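Local coordinates for putative mandelate racemase (Bordetella bronchiseptica, PDB 3OZY), which binds magnesium and m-xylarate and probably acts on acid sugars by abstracting the proton next to a carboxylate, at residues V38-D43 / W115-R120; A59-A64 / R100-A105; E197-A202 / P325-W330; L206-A211 / H238-A243. All coordinates share one frame; numbering follows the deposited sequence.

Contact 1 of 4, residues V38-D43 / W115-R120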
loop_
_atom_site.group_PDB
_atom_site.type_symbol
_atom_site.label_atom_id
_atom_site.label_comp_id
_atom_site.label_asym_id
_atom_site.label_seq_id
_atom_site.Cartn_x
_atom_site.Cartn_y
_atom_site.Cartn_z
ATOM N N VAL A 38 -3.342 -15.949 12.627
ATOM C CA VAL A 38 -4.753 -15.608 12.522
ATOM C C VAL A 38 -5.582 -16.811 12.938
ATOM O O VAL A 38 -5.251 -17.945 12.595
ATOM C CB VAL A 38 -5.122 -15.214 11.077
ATOM C CG1 VAL A 38 -6.618 -14.888 10.963
ATOM C CG2 VAL A 38 -4.269 -14.032 10.621
ATOM N N GLU A 39 -6.650 -16.553 13.689
ATOM C CA GLU A 39 -7.584 -17.596 14.090
ATOM C C GLU A 39 -9.006 -17.116 13.825
ATOM O O GLU A 39 -9.453 -16.131 14.411
ATOM C CB GLU A 39 -7.391 -17.932 15.573
ATOM C CG GLU A 39 -8.250 -19.092 16.055
ATOM C CD GLU A 39 -8.160 -19.315 17.556
ATOM O OE1 GLU A 39 -7.323 -18.672 18.218
ATOM O OE2 GLU A 39 -8.937 -20.138 18.077
ATOM N N VAL A 40 -9.706 -17.789 12.917
ATOM C CA VAL A 40 -11.102 -17.469 12.640
ATOM C C VAL A 40 -11.980 -18.539 13.272
ATOM O O VAL A 40 -11.849 -19.725 12.968
ATOM C CB VAL A 40 -11.380 -17.394 11.123
ATOM C CG1 VAL A 40 -12.880 -17.209 10.858
ATOM C CG2 VAL A 40 -10.569 -16.265 10.492
ATOM N N ARG A 41 -12.862 -18.110 14.169
ATOM C CA ARG A 41 -13.741 -19.029 14.884
ATOM C C ARG A 41 -15.167 -18.941 14.365
ATOM O O ARG A 41 -15.587 -17.912 13.840
ATOM C CB ARG A 41 -13.735 -18.706 16.379
ATOM C CG ARG A 41 -12.380 -18.868 17.046
ATOM C CD ARG A 41 -12.473 -18.483 18.513
ATOM N NE ARG A 41 -11.258 -18.806 19.256
ATOM C CZ ARG A 41 -11.121 -18.627 20.567
ATOM N NH1 ARG A 41 -12.120 -18.123 21.279
ATOM N NH2 ARG A 41 -9.985 -18.951 21.168
ATOM N N THR A 42 -15.912 -20.031 14.529
ATOM C CA THR A 42 -17.315 -20.072 14.120
ATOM C C THR A 42 -18.212 -20.556 15.251
ATOM O O THR A 42 -17.744 -21.115 16.247
ATOM C CB THR A 42 -17.547 -21.013 12.927
ATOM O OG1 THR A 42 -17.077 -22.327 13.249
ATOM C CG2 THR A 42 -16.841 -20.495 11.670
ATOM N N ASP A 43 -19.510 -20.357 15.067
ATOM C CA ASP A 43 -20.497 -20.761 16.064
ATOM C C ASP A 43 -20.477 -22.258 16.370
ATOM O O ASP A 43 -20.734 -22.659 17.504
ATOM C CB ASP A 43 -21.906 -20.278 15.680
ATOM C CG ASP A 43 -22.335 -20.704 14.273
ATOM O OD1 ASP A 43 -21.523 -21.276 13.509
ATOM O OD2 ASP A 43 -23.511 -20.455 13.934
ATOM N N TRP A 115 -9.742 -20.428 3.978
ATOM C CA TRP A 115 -9.498 -21.637 3.198
ATOM C C TRP A 115 -9.175 -22.826 4.106
ATOM O O TRP A 115 -9.606 -23.954 3.844
ATOM C CB TRP A 115 -8.388 -21.411 2.159
ATOM C CG TRP A 115 -8.885 -20.768 0.897
ATOM C CD1 TRP A 115 -8.815 -19.440 0.549
ATOM C CD2 TRP A 115 -9.535 -21.431 -0.186
ATOM N NE1 TRP A 115 -9.385 -19.243 -0.691
ATOM C CE2 TRP A 115 -9.822 -20.453 -1.167
ATOM C CE3 TRP A 115 -9.892 -22.761 -0.431
ATOM C CZ2 TRP A 115 -10.459 -20.768 -2.369
ATOM C CZ3 TRP A 115 -10.525 -23.070 -1.623
ATOM C CH2 TRP A 115 -10.805 -22.076 -2.577
ATOM N N ASP A 116 -8.412 -22.582 5.164
ATOM C CA ASP A 116 -8.115 -23.629 6.131
ATOM C C ASP A 116 -9.419 -24.111 6.759
ATOM O O ASP A 116 -9.664 -25.310 6.871
ATOM C CB ASP A 116 -7.134 -23.103 7.189
ATOM C CG ASP A 116 -6.753 -24.153 8.213
ATOM O OD1 ASP A 116 -6.350 -25.269 7.822
ATOM O OD2 ASP A 116 -6.841 -23.854 9.419
ATOM N N LEU A 117 -10.266 -23.162 7.139
ATOM C CA LEU A 117 -11.557 -23.458 7.745
ATOM C C LEU A 117 -12.404 -24.294 6.789
ATOM O O LEU A 117 -12.973 -25.318 7.174
ATOM C CB LEU A 117 -12.255 -22.149 8.115
ATOM C CG LEU A 117 -13.440 -22.184 9.090
ATOM C CD1 LEU A 117 -13.679 -20.793 9.650
ATOM C CD2 LEU A 117 -14.712 -22.721 8.438
ATOM N N LYS A 118 -12.459 -23.870 5.527
ATOM C CA LYS A 118 -13.218 -24.602 4.518
ATOM C C LYS A 118 -12.724 -26.050 4.366
ATOM O O LYS A 118 -13.524 -26.997 4.356
ATOM C CB LYS A 118 -13.166 -23.860 3.173
ATOM C CG LYS A 118 -13.918 -24.552 2.041
ATOM C CD LYS A 118 -13.914 -23.683 0.772
ATOM C CE LYS A 118 -14.885 -22.502 0.864
ATOM N NZ LYS A 118 -16.291 -22.898 0.514
ATOM N N GLY A 119 -11.410 -26.228 4.246
ATOM C CA GLY A 119 -10.849 -27.564 4.160
ATOM C C GLY A 119 -11.156 -28.395 5.397
ATOM O O GLY A 119 -11.468 -29.577 5.287
ATOM N N ARG A 120 -11.065 -27.791 6.576
ATOM C CA ARG A 120 -11.388 -28.535 7.799
ATOM C C ARG A 120 -12.865 -28.936 7.829
ATOM O O ARG A 120 -13.201 -30.076 8.175
ATOM C CB ARG A 120 -10.975 -27.757 9.048
ATOM C CG ARG A 120 -9.466 -27.664 9.156
ATOM C CD ARG A 120 -8.949 -26.868 10.341
ATOM N NE ARG A 120 -7.562 -26.488 10.079
ATOM C CZ ARG A 120 -6.512 -27.287 10.259
ATOM N NH1 ARG A 120 -6.688 -28.514 10.732
ATOM N NH2 ARG A 120 -5.284 -26.857 9.969
#
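The closing part of strand 32-42 lies over helix 102-122, with the CA atoms of Val40 and Leu117 7.7 Å apart and no hydrogen bond joining the two backbones. Leu117 carries the helix side of the contact: its CG lies anti to the backbone N (chi1 -164°), and its CD1 methyl is the branch that reaches the strand. There Leu117 CD1 meets Val40 CG1 at 3.9 Å, the two side chains crossing at about a right angle. Leu117 CD1 also meets Thr42 CG2, tip to tip, at 3.8 Å, so a single leucine branch is shared by two residues two positions apart on one face of the strand. Thr42 offers its methyl to the helix, while its OG1 hydrogen-bonds to Val46 O in the turn that follows. On the helix, Arg120 NE makes a nearly straight salt bridge to Asp116 OD2, 2.8 Å long, with the carboxylate oxygen in the guanidinium plane. Asp116 also accepts from Val49 N of strand 48-50 and from Leu361 N. Cohesion between strand and helix is thus methyl against methyl, without a direct polar link, while the neighbouring Asp116 bonds supply a polar tie from this helix to the sheet's edge strand.

Contact 2 of 4, residues A59-A64 / R100-A105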
loop_
_atom_site.group_PDB
_atom_site.type_symbol
_atom_site.label_atom_id
_atom_site.label_comp_id
_atom_site.label_asym_id
_atom_site.label_seq_id
_atom_site.Cartn_x
_atom_site.Cartn_y
_atom_site.Cartn_z
ATOM N N ALA A 59 1.673 -5.037 15.751
ATOM C CA ALA A 59 0.521 -4.283 16.254
ATOM C C ALA A 59 -0.320 -3.745 15.095
ATOM O O ALA A 59 -1.552 -3.782 15.148
ATOM C CB ALA A 59 0.963 -3.161 17.172
ATOM N N VAL A 60 0.338 -3.255 14.043
ATOM C CA VAL A 60 -0.388 -2.825 12.847
ATOM C C VAL A 60 -1.207 -3.982 12.272
ATOM O O VAL A 60 -2.400 -3.833 12.001
ATOM C CB VAL A 60 0.567 -2.263 11.779
ATOM C CG1 VAL A 60 -0.155 -2.071 10.448
ATOM C CG2 VAL A 60 1.171 -0.953 12.248
ATOM N N LEU A 61 -0.585 -5.145 12.107
ATOM C CA LEU A 61 -1.296 -6.309 11.602
ATOM C C LEU A 61 -2.461 -6.720 12.496
ATOM O O LEU A 61 -3.562 -7.004 12.009
ATOM C CB LEU A 61 -0.339 -7.486 11.442
ATOM C CG LEU A 61 0.593 -7.482 10.225
ATOM C CD1 LEU A 61 1.615 -8.597 10.351
ATOM C CD2 LEU A 61 -0.184 -7.635 8.921
ATOM N N LYS A 62 -2.210 -6.796 13.798
ATOM C CA LYS A 62 -3.244 -7.224 14.733
ATOM C C LYS A 62 -4.462 -6.308 14.675
ATOM O O LYS A 62 -5.605 -6.774 14.625
ATOM C CB LYS A 62 -2.685 -7.286 16.155
ATOM C CG LYS A 62 -3.700 -7.718 17.206
ATOM C CD LYS A 62 -3.024 -7.779 18.578
ATOM C CE LYS A 62 -3.966 -8.257 19.677
ATOM N NZ LYS A 62 -4.334 -9.695 19.545
ATOM N N ARG A 63 -4.212 -5.006 14.687
ATOM C CA ARG A 63 -5.288 -4.023 14.605
ATOM C C ARG A 63 -6.048 -4.142 13.285
ATOM O O ARG A 63 -7.280 -4.147 13.266
ATOM C CB ARG A 63 -4.725 -2.610 14.765
ATOM C CG ARG A 63 -5.740 -1.490 14.605
ATOM C CD ARG A 63 -6.755 -1.435 15.742
ATOM N NE ARG A 63 -7.787 -0.463 15.385
ATOM C CZ ARG A 63 -8.862 -0.182 16.117
ATOM N NH1 ARG A 63 -9.068 -0.789 17.279
ATOM N NH2 ARG A 63 -9.735 0.711 15.673
ATOM N N ALA A 64 -5.325 -4.229 12.171
ATOM C CA ALA A 64 -5.989 -4.343 10.878
ATOM C C ALA A 64 -6.859 -5.592 10.810
ATOM O O ALA A 64 -7.973 -5.560 10.292
ATOM C CB ALA A 64 -4.961 -4.358 9.761
ATOM N N ARG A 100 -2.001 -1.135 -2.124
ATOM C CA ARG A 100 -0.837 -2.043 -2.185
ATOM C C ARG A 100 -0.096 -1.953 -0.858
ATOM O O ARG A 100 0.919 -1.262 -0.734
ATOM C CB ARG A 100 0.081 -1.694 -3.364
ATOM C CG ARG A 100 -0.658 -1.427 -4.694
ATOM C CD ARG A 100 -1.273 -2.701 -5.309
ATOM N NE ARG A 100 -2.040 -2.349 -6.510
ATOM C CZ ARG A 100 -1.505 -2.080 -7.696
ATOM N NH1 ARG A 100 -0.196 -2.176 -7.872
ATOM N NH2 ARG A 100 -2.286 -1.727 -8.719
ATOM N N SER A 101 -0.612 -2.660 0.141
ATOM C CA SER A 101 -0.311 -2.296 1.512
ATOM C C SER A 101 -0.263 -3.474 2.465
ATOM O O SER A 101 -0.670 -4.592 2.142
ATOM C CB SER A 101 -1.413 -1.361 2.014
ATOM O OG SER A 101 -2.625 -2.094 2.177
ATOM N N VAL A 102 0.206 -3.182 3.675
ATOM C CA VAL A 102 0.087 -4.094 4.803
ATOM C C VAL A 102 -1.365 -4.558 5.023
ATOM O O VAL A 102 -1.592 -5.646 5.555
ATOM C CB VAL A 102 0.674 -3.448 6.089
ATOM C CG1 VAL A 102 -0.103 -2.193 6.481
ATOM C CG2 VAL A 102 0.741 -4.448 7.231
ATOM N N GLY A 103 -2.349 -3.748 4.623
ATOM C CA GLY A 103 -3.734 -4.177 4.715
ATOM C C GLY A 103 -4.042 -5.347 3.789
ATOM O O GLY A 103 -4.864 -6.211 4.108
ATOM N N ILE A 104 -3.392 -5.374 2.631
ATOM C CA ILE A 104 -3.538 -6.502 1.712
ATOM C C ILE A 104 -2.898 -7.769 2.300
ATOM O O ILE A 104 -3.457 -8.861 2.176
ATOM C CB ILE A 104 -2.951 -6.173 0.313
ATOM C CG1 ILE A 104 -3.598 -4.901 -0.274
ATOM C CG2 ILE A 104 -3.100 -7.370 -0.626
ATOM C CD1 ILE A 104 -5.079 -5.069 -0.675
ATOM N N ALA A 105 -1.745 -7.616 2.956
ATOM C CA ALA A 105 -1.145 -8.742 3.667
ATOM C C ALA A 105 -2.083 -9.230 4.777
ATOM O O ALA A 105 -2.318 -10.427 4.919
ATOM C CB ALA A 105 0.230 -8.363 4.226
#
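Helix 58-73 passes the first turn of helix 102-122, and the CA atoms of Leu61 and Val102 come within 7.3 Å of each other with no hydrogen bond between the segments. Val102 is the residue that bridges the gap, using both of its methyls. Its CG1 sits between the backbone N and the carbonyl carbon (chi1 63°), which leaves CG2 anti to the N; the isopropyl group therefore presents two branches to the facing helix. Val102 CG1 approaches Val60 CG1 at 4.0 Å. Val102 CG2 meets Leu61 CD2 at 3.7 Å and also lies 4.1 Å from Val60 CG1, so the valine fork straddles two consecutive residues. Leu61 does not aim its CB at the other helix, but the end of its side chain comes nearer, and CD2 crosses the valine at a slant. Just before Val102, Ser101 is the N-cap: its OG accepts weak bonds from Gly103 N (3.0 Å) and Ile104 N (3.4 Å), capping, though weakly, the amides of the first turn next to the apolar contact. Both segments lie at the subunit interface: Arg63 and Arg100 form salt bridges to Asp57 and Asp233 of the second subunit, and Ser101 packs on Ser101 of that other chain. Helix 81-97 packs beside both partners, through Leu97 on Ala64 and through Phe89 and Val93 on Ile104.

Contact 3 of 4, residues E197-A202 / P325-W330. With MG (magnesium ion), chain C.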
loop_
_atom_site.group_PDB
_atom_site.type_symbol
_atom_site.label_atom_id
_atom_site.label_comp_id
_atom_site.label_asym_id
_atom_site.label_seq_id
_atom_site.Cartn_x
_atom_site.Cartn_y
_atom_site.Cartn_z
ATOM N N GLU A 197 20.504 -25.560 -9.592
ATOM C CA GLU A 197 20.047 -24.229 -9.991
ATOM C C GLU A 197 20.469 -23.198 -8.963
ATOM O O GLU A 197 20.336 -23.424 -7.757
ATOM C CB GLU A 197 18.531 -24.176 -10.179
ATOM C CG GLU A 197 17.984 -25.131 -11.249
ATOM C CD GLU A 197 18.368 -24.758 -12.677
ATOM O OE1 GLU A 197 18.909 -23.655 -12.924
ATOM O OE2 GLU A 197 18.087 -25.577 -13.581
ATOM N N ILE A 198 20.998 -22.076 -9.437
ATOM C CA ILE A 198 21.393 -20.991 -8.558
ATOM C C ILE A 198 20.548 -19.771 -8.882
ATOM O O ILE A 198 20.546 -19.283 -10.021
ATOM C CB ILE A 198 22.903 -20.662 -8.693
ATOM C CG1 ILE A 198 23.758 -21.880 -8.321
ATOM C CG2 ILE A 198 23.273 -19.478 -7.815
ATOM C CD1 ILE A 198 25.243 -21.702 -8.605
ATOM N N LEU A 199 19.820 -19.306 -7.873
ATOM C CA LEU A 199 18.941 -18.145 -7.968
ATOM C C LEU A 199 19.621 -16.983 -7.259
ATOM O O LEU A 199 20.401 -17.203 -6.336
ATOM C CB LEU A 199 17.622 -18.446 -7.255
ATOM C CG LEU A 199 16.666 -19.473 -7.872
ATOM C CD1 LEU A 199 17.310 -20.821 -8.186
ATOM C CD2 LEU A 199 15.491 -19.649 -6.924
ATOM N N VAL A 200 19.332 -15.753 -7.675
ATOM C CA VAL A 200 19.928 -14.568 -7.070
ATOM C C VAL A 200 18.816 -13.583 -6.701
ATOM O O VAL A 200 17.809 -13.491 -7.423
ATOM C CB VAL A 200 20.929 -13.921 -8.054
ATOM C CG1 VAL A 200 21.324 -12.532 -7.614
ATOM C CG2 VAL A 200 22.164 -14.815 -8.219
ATOM N N ASP A 201 18.980 -12.869 -5.586
ATOM C CA ASP A 201 17.950 -11.972 -5.071
ATOM C C ASP A 201 18.616 -10.717 -4.523
ATOM O O ASP A 201 19.391 -10.796 -3.559
ATOM C CB ASP A 201 17.173 -12.710 -3.974
ATOM C CG ASP A 201 16.052 -11.893 -3.370
ATOM O OD1 ASP A 201 15.941 -10.679 -3.636
ATOM O OD2 ASP A 201 15.284 -12.493 -2.579
ATOM N N ALA A 202 18.333 -9.571 -5.153
ATOM C CA ALA A 202 18.961 -8.306 -4.783
ATOM C C ALA A 202 18.130 -7.465 -3.813
ATOM O O ALA A 202 18.578 -6.404 -3.407
ATOM C CB ALA A 202 19.293 -7.483 -6.032
ATOM N N PRO A 325 6.267 -24.736 -13.551
ATOM C CA PRO A 325 7.468 -25.464 -13.121
ATOM C C PRO A 325 7.736 -25.151 -11.660
ATOM O O PRO A 325 7.640 -23.998 -11.240
ATOM C CB PRO A 325 8.585 -24.858 -13.977
ATOM C CG PRO A 325 7.902 -24.099 -15.073
ATOM C CD PRO A 325 6.563 -23.692 -14.549
ATOM N N ALA A 326 8.077 -26.163 -10.881
ATOM C CA ALA A 326 8.274 -25.962 -9.450
ATOM C C ALA A 326 9.641 -25.368 -9.125
ATOM O O ALA A 326 10.664 -25.860 -9.601
ATOM C CB ALA A 326 8.091 -27.280 -8.705
ATOM N N MET A 327 9.646 -24.316 -8.317
ATOM C CA MET A 327 10.884 -23.757 -7.786
ATOM C C MET A 327 10.480 -23.153 -6.449
ATOM O O MET A 327 10.321 -21.935 -6.306
ATOM C CB MET A 327 11.477 -22.717 -8.744
ATOM C CG MET A 327 12.855 -22.178 -8.331
ATOM S SD MET A 327 14.107 -23.445 -8.013
ATOM C CE MET A 327 14.461 -23.975 -9.686
ATOM N N PHE A 328 10.267 -24.041 -5.482
ATOM C CA PHE A 328 9.502 -23.716 -4.289
ATOM C C PHE A 328 10.384 -23.233 -3.150
ATOM O O PHE A 328 11.241 -23.970 -2.659
ATOM C CB PHE A 328 8.685 -24.920 -3.817
ATOM C CG PHE A 328 7.792 -24.595 -2.666
ATOM C CD1 PHE A 328 6.640 -23.862 -2.877
ATOM C CD2 PHE A 328 8.123 -24.959 -1.371
ATOM C CE1 PHE A 328 5.812 -23.515 -1.831
ATOM C CE2 PHE A 328 7.296 -24.617 -0.315
ATOM C CZ PHE A 328 6.140 -23.893 -0.547
ATOM N N GLU A 329 10.158 -21.996 -2.711
ATOM C CA GLU A 329 11.001 -21.375 -1.692
ATOM C C GLU A 329 10.867 -22.047 -0.325
ATOM O O GLU A 329 9.766 -22.169 0.211
ATOM C CB GLU A 329 10.683 -19.879 -1.573
ATOM C CG GLU A 329 11.575 -19.172 -0.570
ATOM C CD GLU A 329 11.459 -17.660 -0.615
ATOM O OE1 GLU A 329 10.355 -17.126 -0.884
ATOM O OE2 GLU A 329 12.481 -16.985 -0.358
ATOM N N TRP A 330 12.002 -22.466 0.238
ATOM C CA TRP A 330 12.022 -23.053 1.574
ATOM C C TRP A 330 13.072 -22.380 2.457
ATOM O O TRP A 330 14.273 -22.573 2.268
ATOM C CB TRP A 330 12.256 -24.575 1.529
ATOM C CG TRP A 330 11.885 -25.192 2.843
ATOM C CD1 TRP A 330 12.602 -25.135 4.004
ATOM C CD2 TRP A 330 10.677 -25.903 3.148
ATOM N NE1 TRP A 330 11.912 -25.767 5.013
ATOM C CE2 TRP A 330 10.734 -26.258 4.511
ATOM C CE3 TRP A 330 9.563 -26.291 2.397
ATOM C CZ2 TRP A 330 9.712 -26.972 5.143
ATOM C CZ3 TRP A 330 8.553 -27.005 3.019
ATOM C CH2 TRP A 330 8.633 -27.332 4.383
HETATM MG MG MG C . 13.035 -12.156 -2.099
HETATM O O HOH W 1 13.587 -10.075 -2.656
HETATM O O HOH W 2 12.792 -14.181 -0.894
HETATM O O HOH W 3 13.445 -11.213 0.040
#
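Apolar contacts join the two segments directly, and Met327 makes all of them. Its chain is bent at chi2 and chi3, which folds the thioether back so that successive atoms find different partners. Met327 CG lies 3.9 Å from Leu199 CD2, and Met327 SD is 4.1 Å from Leu199 CD1, the two side chains sliding past each other in opposite directions. The terminal Met327 CE instead reaches Glu197, touching Glu197 CG at 4.0 Å where the two side chains cross at about a right angle; the aliphatic part of the glutamate is what packs here. Tyr142 of strand 139-146 and Ala169 of strand 169-173 add to this layer.

Metal and water contacts form a second group. Asp201 OD2 binds the magnesium ion at 2.3 Å, while Asp201 OD1 accepts a 2.6 Å hydrogen bond from the O of a metal-bound water, so one carboxylate grips the ion both directly and through its hydration shell. A second metal-bound water donates to Glu329 OE2 over 2.9 Å, which links the facing strand to the ion indirectly. Glu329 OE2 also pairs with Lys171, and Glu227 and Glu254 complete the protein ligands. Strand-end acidic residues around one magnesium ion, above an apolar interior within a beta-alpha barrel, are the hallmark of the enolase-superfamily active site.

Contact 4 of 4, residues L206-A211 / H238-A243. With ACY (acetic acid), chain G.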
loop_
_atom_site.group_PDB
_atom_site.type_symbol
_atom_site.label_atom_id
_atom_site.label_comp_id
_atom_site.label_asym_id
_atom_site.label_seq_id
_atom_site.Cartn_x
_atom_site.Cartn_y
_atom_site.Cartn_z
ATOM N N LEU A 206 19.643 -2.572 -6.341
ATOM C CA LEU A 206 20.444 -2.065 -7.448
ATOM C C LEU A 206 19.690 -1.051 -8.281
ATOM O O LEU A 206 18.457 -1.102 -8.369
ATOM C CB LEU A 206 20.861 -3.216 -8.366
ATOM C CG LEU A 206 21.656 -4.326 -7.687
ATOM C CD1 LEU A 206 21.780 -5.527 -8.620
ATOM C CD2 LEU A 206 23.036 -3.827 -7.258
ATOM N N GLY A 207 20.439 -0.147 -8.902
ATOM C CA GLY A 207 19.913 0.677 -9.973
ATOM C C GLY A 207 20.020 -0.043 -11.310
ATOM O O GLY A 207 20.606 -1.123 -11.398
ATOM N N ARG A 208 19.462 0.556 -12.354
ATOM C CA ARG A 208 19.382 -0.112 -13.651
ATOM C C ARG A 208 20.729 -0.517 -14.233
ATOM O O ARG A 208 20.881 -1.630 -14.739
ATOM C CB ARG A 208 18.655 0.762 -14.664
ATOM C CG ARG A 208 17.178 0.959 -14.370
ATOM C CD ARG A 208 16.623 2.001 -15.312
ATOM N NE ARG A 208 15.182 2.185 -15.182
ATOM C CZ ARG A 208 14.479 3.003 -15.951
ATOM N NH1 ARG A 208 15.083 3.708 -16.902
ATOM N NH2 ARG A 208 13.171 3.105 -15.765
ATOM N N HIS A 209 21.704 0.385 -14.181
ATOM C CA HIS A 209 22.985 0.100 -14.822
ATOM C C HIS A 209 23.779 -0.964 -14.100
ATOM O O HIS A 209 24.337 -1.860 -14.737
ATOM C CB HIS A 209 23.751 1.401 -15.047
ATOM C CG HIS A 209 22.997 2.333 -15.929
ATOM N ND1 HIS A 209 22.113 3.267 -15.432
ATOM C CD2 HIS A 209 22.883 2.379 -17.276
ATOM C CE1 HIS A 209 21.521 3.882 -16.441
ATOM N NE2 HIS A 209 21.972 3.365 -17.572
ATOM N N ASP A 210 23.791 -0.902 -12.774
ATOM C CA ASP A 210 24.426 -1.962 -12.002
ATOM C C ASP A 210 23.685 -3.285 -12.186
ATOM O O ASP A 210 24.299 -4.348 -12.204
ATOM C CB ASP A 210 24.489 -1.605 -10.509
ATOM C CG ASP A 210 25.534 -0.541 -10.194
ATOM O OD1 ASP A 210 26.491 -0.372 -10.972
ATOM O OD2 ASP A 210 25.405 0.123 -9.142
ATOM N N ALA A 211 22.361 -3.237 -12.329
ATOM C CA ALA A 211 21.603 -4.462 -12.576
ATOM C C ALA A 211 21.928 -5.059 -13.948
ATOM O O ALA A 211 22.043 -6.277 -14.082
ATOM C CB ALA A 211 20.103 -4.210 -12.434
ATOM N N HIS A 238 12.633 -3.166 -15.195
ATOM C CA HIS A 238 12.523 -4.615 -15.309
ATOM C C HIS A 238 12.340 -5.017 -16.772
ATOM O O HIS A 238 12.884 -6.028 -17.226
ATOM C CB HIS A 238 11.360 -5.130 -14.450
ATOM C CG HIS A 238 11.608 -5.070 -12.968
ATOM N ND1 HIS A 238 11.465 -3.913 -12.230
ATOM C CD2 HIS A 238 11.947 -6.038 -12.079
ATOM C CE1 HIS A 238 11.720 -4.167 -10.956
ATOM N NE2 HIS A 238 12.008 -5.451 -10.836
ATOM N N ARG A 239 11.580 -4.219 -17.523
ATOM C CA ARG A 239 11.448 -4.471 -18.952
ATOM C C ARG A 239 12.814 -4.403 -19.636
ATOM O O ARG A 239 13.141 -5.248 -20.469
ATOM C CB ARG A 239 10.478 -3.492 -19.618
ATOM C CG ARG A 239 10.237 -3.832 -21.100
ATOM C CD ARG A 239 9.605 -2.670 -21.874
ATOM N NE ARG A 239 10.535 -1.558 -22.020
ATOM C CZ ARG A 239 11.599 -1.567 -22.818
ATOM N NH1 ARG A 239 11.878 -2.635 -23.563
ATOM N NH2 ARG A 239 12.391 -0.502 -22.870
ATOM N N ILE A 240 13.611 -3.402 -19.275
ATOM C CA ILE A 240 14.941 -3.253 -19.856
ATOM C C ILE A 240 15.791 -4.500 -19.601
ATOM O O ILE A 240 16.476 -4.995 -20.502
ATOM C CB ILE A 240 15.624 -1.985 -19.321
ATOM C CG1 ILE A 240 14.893 -0.750 -19.864
ATOM C CG2 ILE A 240 17.105 -1.953 -19.719
ATOM C CD1 ILE A 240 15.260 0.556 -19.192
ATOM N N LEU A 241 15.742 -5.023 -18.381
ATOM C CA LEU A 241 16.499 -6.235 -18.061
ATOM C C LEU A 241 16.010 -7.430 -18.879
ATOM O O LEU A 241 16.800 -8.176 -19.451
ATOM C CB LEU A 241 16.412 -6.555 -16.570
ATOM C CG LEU A 241 17.062 -5.540 -15.635
ATOM C CD1 LEU A 241 16.739 -5.863 -14.177
ATOM C CD2 LEU A 241 18.569 -5.520 -15.865
ATOM N N ARG A 242 14.697 -7.595 -18.941
ATOM C CA ARG A 242 14.126 -8.696 -19.689
ATOM C C ARG A 242 14.418 -8.580 -21.190
ATOM O O ARG A 242 14.632 -9.587 -21.870
ATOM C CB ARG A 242 12.630 -8.756 -19.404
ATOM C CG ARG A 242 11.961 -9.956 -19.947
ATOM C CD ARG A 242 10.612 -10.131 -19.304
ATOM N NE ARG A 242 9.941 -11.210 -19.996
ATOM C CZ ARG A 242 9.201 -11.047 -21.084
ATOM N NH1 ARG A 242 9.007 -9.832 -21.587
ATOM N NH2 ARG A 242 8.637 -12.098 -21.662
ATOM N N ALA A 243 14.446 -7.349 -21.698
ATOM C CA ALA A 243 14.702 -7.094 -23.111
ATOM C C ALA A 243 16.106 -7.505 -23.546
ATOM O O ALA A 243 16.406 -7.539 -24.743
ATOM C CB ALA A 243 14.463 -5.619 -23.427
HETATM C C ACY G . 18.198 3.893 -11.437
HETATM O O ACY G . 19.241 4.338 -11.957
HETATM O OXT ACY G . 17.853 2.709 -11.506
HETATM C CH3 ACY G . 17.296 4.823 -10.680
#
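Arg208 is overlapped by Ile240, whose CD1 methyl lies over one face of the guanidinium, 3.8 Å above its plane and offset toward the rim. The closest pair is Arg208 NH1 and Ile240 CD1 at 3.9 Å, and the two side chains cross at about a right angle. An extended chain from CG to NE carries the arginine toward the start of the neighbouring helix, and its NE forms a salt bridge with Asp234 just before that helix. Deeper in the contact, Leu241 turns the end of its side chain toward Ala211: Leu241 CD2 lies 4.0 Å from Ala211 CB and 3.9 Å from the carbonyl carbon of Ala211, packing against backbone as well as methyl. At the helix start, Arg208 N donates to OXT of a bound acetic acid molecule, probably from the crystallisation liquor, over 2.8 Å. These are the adjacent barrel helices 208-220 and 235-242, held side by side outside the strands, with Leu241 reaching inward to Ile250 of strand 249-252 and to Pro229 in a loop.

How the contacts relate
From the N terminus, strand 32-42 opens the loop that contact 1 closes on helix 102-122. Contact 2 falls wholly within that loop, joining helix 58-73 to the start of the same long helix, so helix 102-122 serves both, with the two centres about 20 Å apart. Together they tie the sheet and helices of the N-terminal domain. The chain then enters the barrel, where contact 3 joins strand 197-201 to the residues leading into strand 328-331 and closes a loop of more than a hundred residues. Contact 4 lies inside it, pairing helices 208-220 and 235-242; the first of these directly follows strand 197-201. None of the loops cross, and each domain holds its own nested pair.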